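Local coordinates for protein putative peptidase (Clostridium acetobutylicum, PDB 3K9T) that binds one zinc ion per subunit and probably serves the biosynthesis of modified polysaccharides, with no peptidase activity expected despite its aminopeptidase-like domain, at residues K47-E52 / G170-R175; E181-T186 / S219-F224; T205-A210 / D341-Y346; G248-C253 / V311-R316. One frame throughout, in Å; residues are numbered along the deposited sequence.

Interaction 1: residues K47-E52 / G170-R175; sequences KHIPLE and GEYYIR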
# COMPACT_ATOMS: atom_id res chain seq x y z
N LYS A 47 -34.63 0.81 -35.19
CA LYS A 47 -35.45 -0.39 -35.28
C LYS A 47 -35.42 -1.16 -33.97
O LYS A 47 -36.25 -2.03 -33.75
CB LYS A 47 -35.02 -1.30 -36.42
CG LYS A 47 -35.28 -0.73 -37.79
CD LYS A 47 -35.20 -1.80 -38.84
CE LYS A 47 -33.79 -2.13 -39.19
NZ LYS A 47 -33.78 -3.23 -40.15
N HIS A 48 -34.51 -0.82 -33.07
CA HIS A 48 -34.39 -1.48 -31.78
C HIS A 48 -34.76 -0.59 -30.59
O HIS A 48 -35.39 -1.05 -29.63
CB HIS A 48 -32.96 -1.99 -31.60
CG HIS A 48 -32.57 -3.03 -32.59
ND1 HIS A 48 -32.68 -4.38 -32.33
CD2 HIS A 48 -32.11 -2.93 -33.87
CE1 HIS A 48 -32.28 -5.06 -33.38
NE2 HIS A 48 -31.92 -4.21 -34.33
N ILE A 49 -34.31 0.66 -30.62
CA ILE A 49 -34.59 1.60 -29.53
C ILE A 49 -34.97 2.98 -30.10
O ILE A 49 -34.62 3.32 -31.24
CB ILE A 49 -33.37 1.75 -28.54
CG1 ILE A 49 -32.13 2.32 -29.25
CG2 ILE A 49 -33.02 0.43 -27.89
CD1 ILE A 49 -31.03 2.88 -28.33
N PRO A 50 -35.70 3.78 -29.31
CA PRO A 50 -35.94 5.10 -29.80
C PRO A 50 -34.64 5.88 -29.70
O PRO A 50 -33.80 5.54 -28.84
CB PRO A 50 -36.97 5.66 -28.80
CG PRO A 50 -37.40 4.51 -27.98
CD PRO A 50 -36.22 3.61 -27.96
N LEU A 51 -34.45 6.86 -30.59
CA LEU A 51 -33.38 7.82 -30.43
C LEU A 51 -33.86 9.18 -30.84
O LEU A 51 -34.70 9.33 -31.73
CB LEU A 51 -32.17 7.53 -31.30
CG LEU A 51 -31.23 6.37 -31.10
CD1 LEU A 51 -30.35 6.35 -32.37
CD2 LEU A 51 -30.39 6.47 -29.78
N GLU A 52 -33.30 10.20 -30.20
CA GLU A 52 -33.39 11.53 -30.74
C GLU A 52 -32.10 11.75 -31.56
O GLU A 52 -30.98 11.58 -31.06
CB GLU A 52 -33.57 12.58 -29.66
CG GLU A 52 -33.57 13.94 -30.30
CD GLU A 52 -33.87 15.06 -29.34
OE1 GLU A 52 -33.83 14.82 -28.11
OE2 GLU A 52 -34.11 16.18 -29.86
N GLY A 170 -26.82 10.53 -32.14
CA GLY A 170 -28.06 9.99 -31.57
C GLY A 170 -28.02 9.87 -30.05
O GLY A 170 -26.97 9.63 -29.46
N GLU A 171 -29.18 9.94 -29.43
CA GLU A 171 -29.26 9.96 -27.98
C GLU A 171 -30.57 9.35 -27.48
O GLU A 171 -31.65 9.61 -28.03
CB GLU A 171 -29.14 11.41 -27.54
CG GLU A 171 -29.16 11.69 -26.08
CD GLU A 171 -28.89 13.18 -25.80
OE1 GLU A 171 -28.71 13.98 -26.75
OE2 GLU A 171 -28.80 13.56 -24.62
N TYR A 172 -30.48 8.52 -26.44
CA TYR A 172 -31.66 7.93 -25.83
C TYR A 172 -31.55 8.11 -24.32
O TYR A 172 -30.50 7.83 -23.73
CB TYR A 172 -31.77 6.46 -26.18
CG TYR A 172 -32.92 5.74 -25.52
CD1 TYR A 172 -34.21 6.27 -25.52
CD2 TYR A 172 -32.72 4.49 -24.92
CE1 TYR A 172 -35.24 5.60 -24.92
CE2 TYR A 172 -33.76 3.81 -24.33
CZ TYR A 172 -35.01 4.37 -24.33
OH TYR A 172 -36.03 3.68 -23.74
N TYR A 173 -32.62 8.60 -23.71
CA TYR A 173 -32.67 8.89 -22.27
C TYR A 173 -33.80 8.14 -21.58
O TYR A 173 -34.92 8.22 -22.01
CB TYR A 173 -32.91 10.36 -22.05
CG TYR A 173 -32.96 10.77 -20.61
CD1 TYR A 173 -31.80 10.79 -19.85
CD2 TYR A 173 -34.16 11.14 -20.01
CE1 TYR A 173 -31.83 11.16 -18.54
CE2 TYR A 173 -34.19 11.52 -18.67
CZ TYR A 173 -33.03 11.53 -17.96
OH TYR A 173 -33.05 11.90 -16.66
N ILE A 174 -33.48 7.40 -20.52
CA ILE A 174 -34.44 6.72 -19.68
C ILE A 174 -34.46 7.48 -18.36
O ILE A 174 -33.41 7.61 -17.69
CB ILE A 174 -34.03 5.27 -19.40
CG1 ILE A 174 -33.96 4.47 -20.70
CG2 ILE A 174 -34.99 4.60 -18.43
CD1 ILE A 174 -33.43 3.05 -20.50
N ARG A 175 -35.63 8.00 -18.00
CA ARG A 175 -35.84 8.67 -16.70
C ARG A 175 -36.04 7.65 -15.56
O ARG A 175 -36.92 6.79 -15.61
CB ARG A 175 -37.07 9.61 -16.76
CG ARG A 175 -37.29 10.50 -15.53
CD ARG A 175 -35.92 11.00 -14.96
NE ARG A 175 -36.02 12.24 -14.18
CZ ARG A 175 -36.17 12.31 -12.86
NH1 ARG A 175 -36.24 11.22 -12.11
NH2 ARG A 175 -36.26 13.50 -12.28
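Pro-50 lies over one face of the Tyr-172 ring and makes a CH-pi contact with it: its CD sits 4.0 Å from the ring centroid, 22° off the normal and displaced toward the rim, nearest CE1. The pyrrolidine and the phenol cross obliquely. Tyr-172 carries CG anti to its backbone N (chi1 176°), which brings the start of the ring beside the Pro-50 carbonyl, with Pro-50 O 3.4 Å from Tyr-172 CG. Ile-49 adds its CD1 methyl at 4.1 Å from Tyr-172 CD2. On the other side of the proline in sequence, Leu-51 reaches across with CD2, which rests on the Glu-171 backbone and comes within 3.9 Å of Tyr-172 CB; the same side chain packs on Phe-224, Met-42 and Ile-45.

Beyond the rings the two backbones join. Glu-52 and Glu-171 form an antiparallel hydrogen-bonded pair, in which Glu-52 N donates to Glu-171 O over 2.8 Å, nearly straight at 167°, and Glu-171 N returns a more bent bond to Glu-52 O at 2.9 Å. This is where the chain after helix 36-45 enters strand 52-57, an outermost strand of the eight-stranded mixed sheet of the aminopeptidase-like domain.

The two carboxylates of the pair project from the same face of the sheet, with Glu-52 OE1 5.4 Å from Glu-171 OE1. Any repulsion between these like charges would probably be eased by the salt bridge of Glu-171 OE2 with Arg-221. Tyr-172 OH bonds to Ser-212 OG, so the ring that meets proline on its face is tethered at its polar end, and the contact combines apolar packing with an edge-strand pairing.

Interaction 2: residues E181-T186 / S219-F224; sequences EILLTT and SYRFLF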
# COMPACT_ATOMS: atom_id res chain seq x y z
N GLU A 181 -27.56 10.29 -12.97
CA GLU A 181 -27.53 9.72 -14.27
C GLU A 181 -26.31 8.85 -14.48
O GLU A 181 -25.20 9.20 -14.02
CB GLU A 181 -27.51 10.89 -15.24
CG GLU A 181 -27.84 10.56 -16.63
CD GLU A 181 -27.88 11.80 -17.49
OE1 GLU A 181 -28.70 12.72 -17.22
OE2 GLU A 181 -27.12 11.84 -18.48
N ILE A 182 -26.51 7.72 -15.14
CA ILE A 182 -25.42 6.85 -15.56
C ILE A 182 -25.35 7.06 -17.10
O ILE A 182 -26.40 6.99 -17.77
CB ILE A 182 -25.69 5.38 -15.20
CG1 ILE A 182 -26.00 5.21 -13.70
CG2 ILE A 182 -24.59 4.47 -15.73
CD1 ILE A 182 -24.91 5.62 -12.71
N LEU A 183 -24.15 7.35 -17.62
CA LEU A 183 -23.91 7.64 -19.04
C LEU A 183 -23.18 6.47 -19.71
O LEU A 183 -22.15 6.01 -19.24
CB LEU A 183 -23.06 8.92 -19.17
CG LEU A 183 -22.70 9.46 -20.58
CD1 LEU A 183 -23.93 10.01 -21.43
CD2 LEU A 183 -21.58 10.50 -20.47
N LEU A 184 -23.73 5.98 -20.82
CA LEU A 184 -23.11 4.90 -21.55
C LEU A 184 -22.96 5.40 -22.96
O LEU A 184 -23.95 5.70 -23.61
CB LEU A 184 -23.99 3.65 -21.50
CG LEU A 184 -24.16 3.11 -20.08
CD1 LEU A 184 -25.23 2.09 -20.03
CD2 LEU A 184 -22.86 2.51 -19.59
N THR A 185 -21.72 5.51 -23.45
CA THR A 185 -21.48 6.11 -24.74
C THR A 185 -20.78 5.12 -25.65
O THR A 185 -20.10 4.21 -25.19
CB THR A 185 -20.59 7.38 -24.60
OG1 THR A 185 -19.20 7.03 -24.53
CG2 THR A 185 -20.98 8.17 -23.37
N THR A 186 -20.96 5.30 -26.95
CA THR A 186 -20.19 4.52 -27.91
C THR A 186 -20.04 5.36 -29.19
O THR A 186 -20.83 6.29 -29.43
CB THR A 186 -20.83 3.15 -28.16
OG1 THR A 186 -19.88 2.30 -28.80
CG2 THR A 186 -22.13 3.27 -29.00
N SER A 219 -31.27 7.38 -13.69
CA SER A 219 -31.57 7.74 -15.05
C SER A 219 -30.39 7.27 -15.85
O SER A 219 -29.29 7.18 -15.32
CB SER A 219 -31.76 9.25 -15.19
OG SER A 219 -32.99 9.65 -14.61
N TYR A 220 -30.65 6.91 -17.11
CA TYR A 220 -29.64 6.39 -17.99
C TYR A 220 -29.67 7.12 -19.31
O TYR A 220 -30.74 7.31 -19.87
CB TYR A 220 -29.86 4.88 -18.20
CG TYR A 220 -29.53 4.08 -16.98
CD1 TYR A 220 -30.45 4.00 -15.92
CD2 TYR A 220 -28.31 3.40 -16.87
CE1 TYR A 220 -30.15 3.28 -14.79
CE2 TYR A 220 -28.00 2.65 -15.73
CZ TYR A 220 -28.92 2.62 -14.68
OH TYR A 220 -28.66 1.90 -13.53
N ARG A 221 -28.51 7.53 -19.80
CA ARG A 221 -28.39 8.19 -21.09
C ARG A 221 -27.45 7.42 -21.96
O ARG A 221 -26.36 7.05 -21.53
CB ARG A 221 -27.86 9.58 -20.92
CG ARG A 221 -27.82 10.42 -22.21
CD ARG A 221 -27.23 11.83 -21.93
NE ARG A 221 -27.96 12.49 -20.85
CZ ARG A 221 -29.17 13.04 -20.97
NH1 ARG A 221 -29.79 13.07 -22.14
NH2 ARG A 221 -29.78 13.60 -19.92
N PHE A 222 -27.85 7.20 -23.21
CA PHE A 222 -27.03 6.44 -24.12
C PHE A 222 -26.68 7.34 -25.29
O PHE A 222 -27.56 7.76 -26.00
CB PHE A 222 -27.79 5.25 -24.61
CG PHE A 222 -28.29 4.36 -23.55
CD1 PHE A 222 -29.45 4.68 -22.85
CD2 PHE A 222 -27.64 3.17 -23.27
CE1 PHE A 222 -29.94 3.83 -21.84
CE2 PHE A 222 -28.12 2.32 -22.28
CZ PHE A 222 -29.28 2.66 -21.56
N LEU A 223 -25.39 7.60 -25.50
CA LEU A 223 -24.91 8.49 -26.55
C LEU A 223 -24.26 7.69 -27.67
O LEU A 223 -23.37 6.89 -27.41
CB LEU A 223 -23.91 9.48 -25.97
CG LEU A 223 -23.39 10.51 -26.95
CD1 LEU A 223 -24.53 11.43 -27.40
CD2 LEU A 223 -22.27 11.28 -26.29
N PHE A 224 -24.75 7.89 -28.89
CA PHE A 224 -24.14 7.33 -30.10
C PHE A 224 -23.64 8.51 -30.97
O PHE A 224 -24.42 9.23 -31.59
CB PHE A 224 -25.14 6.52 -30.89
CG PHE A 224 -25.75 5.38 -30.17
CD1 PHE A 224 -26.80 5.58 -29.29
CD2 PHE A 224 -25.35 4.09 -30.44
CE1 PHE A 224 -27.42 4.49 -28.66
CE2 PHE A 224 -25.97 3.00 -29.83
CZ PHE A 224 -27.00 3.21 -28.94
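Arg-221 grips the Glu-181 carboxylate side-on with two nitrogens, NE to OE2 at 2.6 Å and NH2 to OE1 at 3.0 Å. The two flat groups are 56° apart, and both carboxylate oxygens are met from above their plane. Leu-183 CD1 packs against the aliphatic part of the arginine, 3.8 Å from Arg-221 CD. On the face bearing the aromatic residues, Ile-182 lies side by side with Tyr-220, its CB 3.6 Å from Tyr-220 CE2. Leu-184 runs alongside Phe-222 in the same way, CD1 to CE2 at 3.7 Å, while Thr-186 sets CG2 3.6 Å from Phe-224 CD2.

Five backbone hydrogen bonds, from Ile-182 N to Ser-219 O through Thr-186 N to Leu-223 O, hold these pairs in parallel register. The strands belong to the beta-alpha-beta unit 181-187, 194-211, 219-225, whose helix packs on Tyr-220, Phe-222 and Phe-224.

Further out, NH1 of the same buried guanidinium is taken by Glu-171 of the adjoining strand. Tyr-220 OH bonds to Glu-354. Thr-186 OG1, anti to its backbone N (chi1 -164°), bonds to Ala-251 O and Asn-197 ND2. The Thr-186 side chain is about 8 Å from that of the zinc ligand Asp-196.

Interaction 3: residues T205-A210 / D341-Y346; sequences TFIAKA and DSYKTY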
# COMPACT_ATOMS: atom_id res chain seq x y z
N THR A 205 -26.92 -0.74 -27.71
CA THR A 205 -28.29 -0.81 -28.20
C THR A 205 -29.11 -1.81 -27.38
O THR A 205 -30.20 -1.48 -26.87
CB THR A 205 -28.33 -1.08 -29.70
OG1 THR A 205 -27.74 0.04 -30.36
CG2 THR A 205 -29.80 -1.26 -30.22
N PHE A 206 -28.55 -2.99 -27.19
CA PHE A 206 -29.22 -4.03 -26.43
C PHE A 206 -29.28 -3.78 -24.92
O PHE A 206 -30.22 -4.22 -24.27
CB PHE A 206 -28.68 -5.42 -26.79
CG PHE A 206 -29.31 -5.97 -28.04
CD1 PHE A 206 -28.92 -5.53 -29.29
CD2 PHE A 206 -30.36 -6.87 -27.96
CE1 PHE A 206 -29.52 -6.01 -30.44
CE2 PHE A 206 -30.97 -7.36 -29.10
CZ PHE A 206 -30.55 -6.94 -30.35
N ILE A 207 -28.31 -3.07 -24.36
CA ILE A 207 -28.40 -2.69 -22.97
C ILE A 207 -29.57 -1.74 -22.84
O ILE A 207 -30.42 -1.96 -21.99
CB ILE A 207 -27.11 -2.06 -22.43
CG1 ILE A 207 -26.04 -3.15 -22.35
CG2 ILE A 207 -27.35 -1.42 -21.03
CD1 ILE A 207 -24.67 -2.59 -22.35
N ALA A 208 -29.63 -0.72 -23.69
CA ALA A 208 -30.75 0.25 -23.72
C ALA A 208 -32.10 -0.49 -23.86
O ALA A 208 -33.05 -0.22 -23.12
CB ALA A 208 -30.58 1.28 -24.83
N LYS A 209 -32.12 -1.47 -24.76
CA LYS A 209 -33.32 -2.23 -25.02
C LYS A 209 -33.82 -2.98 -23.77
O LYS A 209 -35.02 -3.01 -23.50
CB LYS A 209 -33.06 -3.19 -26.18
CG LYS A 209 -34.31 -3.79 -26.73
CD LYS A 209 -34.06 -4.98 -27.66
CE LYS A 209 -33.44 -4.61 -28.97
NZ LYS A 209 -33.92 -5.59 -30.03
N ALA A 210 -32.89 -3.57 -23.00
CA ALA A 210 -33.23 -4.24 -21.74
C ALA A 210 -33.65 -3.24 -20.63
O ALA A 210 -34.66 -3.44 -19.99
CB ALA A 210 -32.05 -5.13 -21.26
N ASP A 341 -21.12 -12.44 -23.22
CA ASP A 341 -20.47 -12.21 -21.93
C ASP A 341 -20.30 -10.74 -21.62
O ASP A 341 -20.46 -10.31 -20.48
CB ASP A 341 -19.11 -12.90 -21.87
CG ASP A 341 -18.45 -12.74 -20.50
OD1 ASP A 341 -18.84 -13.44 -19.55
OD2 ASP A 341 -17.54 -11.89 -20.39
N SER A 342 -19.92 -9.95 -22.62
CA SER A 342 -19.83 -8.50 -22.41
C SER A 342 -21.20 -7.91 -22.00
O SER A 342 -21.29 -7.07 -21.14
CB SER A 342 -19.31 -7.83 -23.66
OG SER A 342 -18.00 -8.30 -23.98
N TYR A 343 -22.27 -8.38 -22.62
CA TYR A 343 -23.61 -7.87 -22.31
C TYR A 343 -24.03 -8.25 -20.89
O TYR A 343 -24.53 -7.41 -20.15
CB TYR A 343 -24.55 -8.43 -23.36
CG TYR A 343 -26.02 -8.42 -23.07
CD1 TYR A 343 -26.80 -7.30 -23.33
CD2 TYR A 343 -26.66 -9.57 -22.63
CE1 TYR A 343 -28.15 -7.31 -23.12
CE2 TYR A 343 -28.04 -9.59 -22.40
CZ TYR A 343 -28.77 -8.46 -22.66
OH TYR A 343 -30.12 -8.46 -22.47
N LYS A 344 -23.84 -9.51 -20.55
CA LYS A 344 -24.07 -10.02 -19.20
C LYS A 344 -23.29 -9.18 -18.16
O LYS A 344 -23.81 -8.79 -17.10
CB LYS A 344 -23.68 -11.51 -19.18
CG LYS A 344 -23.60 -12.21 -17.83
CD LYS A 344 -23.81 -13.74 -17.99
CE LYS A 344 -22.52 -14.52 -18.21
NZ LYS A 344 -21.79 -14.69 -16.95
N THR A 345 -22.04 -8.85 -18.48
CA THR A 345 -21.19 -8.13 -17.52
C THR A 345 -21.70 -6.69 -17.31
O THR A 345 -21.78 -6.17 -16.18
CB THR A 345 -19.72 -8.17 -17.90
OG1 THR A 345 -19.28 -9.55 -18.09
CG2 THR A 345 -18.90 -7.48 -16.82
N TYR A 346 -22.05 -6.04 -18.40
CA TYR A 346 -22.61 -4.71 -18.35
C TYR A 346 -23.89 -4.74 -17.53
O TYR A 346 -24.10 -3.87 -16.69
CB TYR A 346 -22.85 -4.11 -19.76
CG TYR A 346 -21.68 -3.31 -20.33
CD1 TYR A 346 -20.56 -3.93 -20.85
CD2 TYR A 346 -21.72 -1.91 -20.37
CE1 TYR A 346 -19.50 -3.18 -21.39
CE2 TYR A 346 -20.68 -1.16 -20.90
CZ TYR A 346 -19.57 -1.78 -21.39
OH TYR A 346 -18.53 -1.03 -21.91
O HOH W 1 -31.37 -6.64 -24.33
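Ile-207 and Tyr-343 mark the closest backbone approach, 7.1 Å between CA atoms, of two helical segments whose axes are 10.5 Å apart at their nearest and run in the same general direction at a crossing angle of -45°. At this spacing the two backbones do not meet directly, and side chains bridge the gap; only 209 Å² is buried between the segments.

The most intimate packing is that of Ile-207 against Tyr-346. Their side chains cross at about a right angle, and Ile-207 CD1 comes 3.5 Å from Tyr-346 CB and 3.6 Å from CD2. With CG1 anti to the carbonyl carbon (chi1 -70°), the isoleucine also presents CG1 to Tyr-343, 4.3 Å from its CD1. Tyr-343 holds CG anti to its own N (chi1 162°), and its ring turns an edge to Phe-206 O, which lies in the ring plane 3.9 Å from Tyr-343 CE1, while Ala-210 CB approaches the phenol oxygen.

A water molecule bridges the two helices here. It donates to Phe-206 O over 2.7 Å and is hydrogen-bonded to Tyr-343 OH at 2.9 Å, so a polar link joins two segments that share no direct hydrogen bond. Since Phe-206 O also accepts from Ala-210 N, the water adds a second bond to a carbonyl already used within its helix.

Tyr-8 and Thr-15, from helices 5-10 and 12-26, pack on the Tyr-343 side chain, and Tyr-346 OH bonds to Leu-314 O on strand 311-315. The arrangement is helix-on-helix packing within the aminopeptidase-like alpha/beta domain, uniting the crossover helix 194-211 with helix 336-355 beside the central sheet.

Interaction 4: residues G248-C253 / V311-R316; sequences GLVATC and VGSLMR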
# COMPACT_ATOMS: atom_id res chain seq x y z
N GLY A 248 -20.05 6.78 -15.63
CA GLY A 248 -20.22 6.45 -17.03
C GLY A 248 -19.25 5.42 -17.53
O GLY A 248 -18.23 5.19 -16.91
N LEU A 249 -19.58 4.80 -18.67
CA LEU A 249 -18.73 3.83 -19.31
C LEU A 249 -18.73 4.06 -20.82
O LEU A 249 -19.78 4.27 -21.38
CB LEU A 249 -19.23 2.39 -19.02
CG LEU A 249 -18.99 1.76 -17.65
CD1 LEU A 249 -19.75 0.45 -17.54
CD2 LEU A 249 -17.51 1.57 -17.39
N VAL A 250 -17.56 4.01 -21.47
CA VAL A 250 -17.47 4.05 -22.91
C VAL A 250 -17.32 2.57 -23.39
O VAL A 250 -16.41 1.84 -22.99
CB VAL A 250 -16.28 4.88 -23.39
CG1 VAL A 250 -16.12 4.76 -24.89
CG2 VAL A 250 -16.37 6.37 -22.94
N ALA A 251 -18.24 2.14 -24.25
CA ALA A 251 -18.24 0.77 -24.73
C ALA A 251 -17.62 0.70 -26.12
O ALA A 251 -18.09 1.33 -27.06
CB ALA A 251 -19.66 0.21 -24.76
N THR A 252 -16.56 -0.09 -26.23
CA THR A 252 -15.95 -0.35 -27.51
C THR A 252 -15.24 -1.68 -27.40
O THR A 252 -14.99 -2.16 -26.29
CB THR A 252 -14.97 0.76 -27.89
OG1 THR A 252 -14.35 0.41 -29.11
CG2 THR A 252 -13.90 0.98 -26.82
N CYS A 253 -14.95 -2.29 -28.55
CA CYS A 253 -14.17 -3.54 -28.60
C CYS A 253 -14.67 -4.61 -27.66
O CYS A 253 -13.88 -5.23 -26.95
CB CYS A 253 -12.70 -3.23 -28.28
SG CYS A 253 -11.92 -2.11 -29.48
N VAL A 311 -15.77 8.43 -15.82
CA VAL A 311 -16.09 7.55 -16.93
C VAL A 311 -14.92 6.57 -17.17
O VAL A 311 -13.77 6.97 -17.39
CB VAL A 311 -16.42 8.38 -18.21
CG1 VAL A 311 -16.65 7.46 -19.42
CG2 VAL A 311 -17.57 9.27 -17.93
N GLY A 312 -15.23 5.28 -17.09
CA GLY A 312 -14.27 4.24 -17.49
C GLY A 312 -14.67 3.60 -18.81
O GLY A 312 -15.50 4.14 -19.52
N SER A 313 -14.08 2.44 -19.11
CA SER A 313 -14.29 1.77 -20.38
C SER A 313 -14.14 0.28 -20.16
O SER A 313 -13.10 -0.19 -19.72
CB SER A 313 -13.30 2.28 -21.42
OG SER A 313 -13.57 1.79 -22.73
N LEU A 314 -15.23 -0.44 -20.40
CA LEU A 314 -15.26 -1.89 -20.20
C LEU A 314 -15.30 -2.53 -21.59
O LEU A 314 -16.27 -2.37 -22.36
CB LEU A 314 -16.44 -2.29 -19.31
CG LEU A 314 -16.61 -3.79 -19.12
CD1 LEU A 314 -15.36 -4.43 -18.54
CD2 LEU A 314 -17.81 -4.07 -18.26
N MSE A 315 -14.23 -3.27 -21.88
CA MSE A 315 -13.94 -3.77 -23.19
C MSE A 315 -13.65 -5.25 -23.12
O MSE A 315 -13.66 -5.82 -22.04
CB MSE A 315 -12.67 -3.08 -23.68
CG MSE A 315 -12.83 -1.59 -23.88
SE MSE A 315 -11.23 -0.67 -24.42
CE MSE A 315 -10.52 -0.75 -22.65
N ARG A 316 -13.42 -5.86 -24.27
CA ARG A 316 -12.79 -7.18 -24.31
C ARG A 316 -11.35 -6.88 -24.75
O ARG A 316 -10.65 -6.22 -24.00
CB ARG A 316 -13.53 -8.19 -25.20
CG ARG A 316 -14.94 -8.51 -24.72
CD ARG A 316 -15.49 -9.82 -25.28
NE ARG A 316 -15.04 -10.90 -24.42
CZ ARG A 316 -15.60 -11.25 -23.28
NH1 ARG A 316 -16.72 -10.68 -22.84
NH2 ARG A 316 -15.03 -12.21 -22.55
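Ser-313 places OG anti to its backbone N (chi1 -172°) and donates it to Val-250 O at 2.9 Å, where the backbones begin to part. Thr-252 holds OG1 anti to its backbone N (chi1 177°), which leaves CG2 between the N and the carbonyl carbon, and CG2 lies 4.0 Å from SE of Met-315, a selenomethionine. The two side chains run side by side and point the same way, while Met-315 CG sits 3.3 Å from Thr-252 O.

Earlier along the strands, Gly-312 is bonded through both its N and its O: the N donates to Gly-248 O, and the O accepts from Val-250 N over 2.8 Å. Val-250 and Val-311 share a face of the sheet and meet through their methyls, Val-250 CG2 to Val-311 CG1 at 3.7 Å. Leu-249, on the other face, lays CD2 over the Gly-312 backbone, 3.8 Å from its carbonyl carbon C.

These are parallel neighbours in the interior of the mixed sheet in the aminopeptidase-like domain, their short axes inclined by 45°. As in zinc exopeptidases, to whose clan the domain belongs, the metal site lies by the C-terminal ends of parallel strands.

Past the strand pairing the segments rejoin, Arg-316 N donating to Cys-253 O at 2.8 Å. Thr-252 OG1 bonds to Tyr-187 OH, and the side chain of Cys-253 lies about 4 Å from that of the zinc ligand Asp-196. The Arg-316 guanidinium turns elsewhere, to Ser-342 OG, Gly-258 O and a salt bridge with Asp-341.

In the fold
Interactions 1, 2 and 4 follow one another across the same mixed sheet, and interaction 3 packs helices beside it. Interaction 1 meets interaction 2 through the salt bridge of Glu-171 OE2 with Arg-221 NH1 at 2.7 Å, and meets interaction 3 where His-48 ND1 lies 2.9 Å from Lys-209 NZ. Thr-186 OG1 and Ala-251 O, 2.7 Å apart, connect interactions 2 and 4. Interaction 3 reaches interaction 4 through Tyr-346 OH, 2.7 Å from Leu-314 O. Interaction 4 is nearest the metal, with the Thr-252 side chain about 7 Å from the zinc ion, against about 11 Å for Thr-186 of interaction 2; interactions 1 and 3 lie away from it.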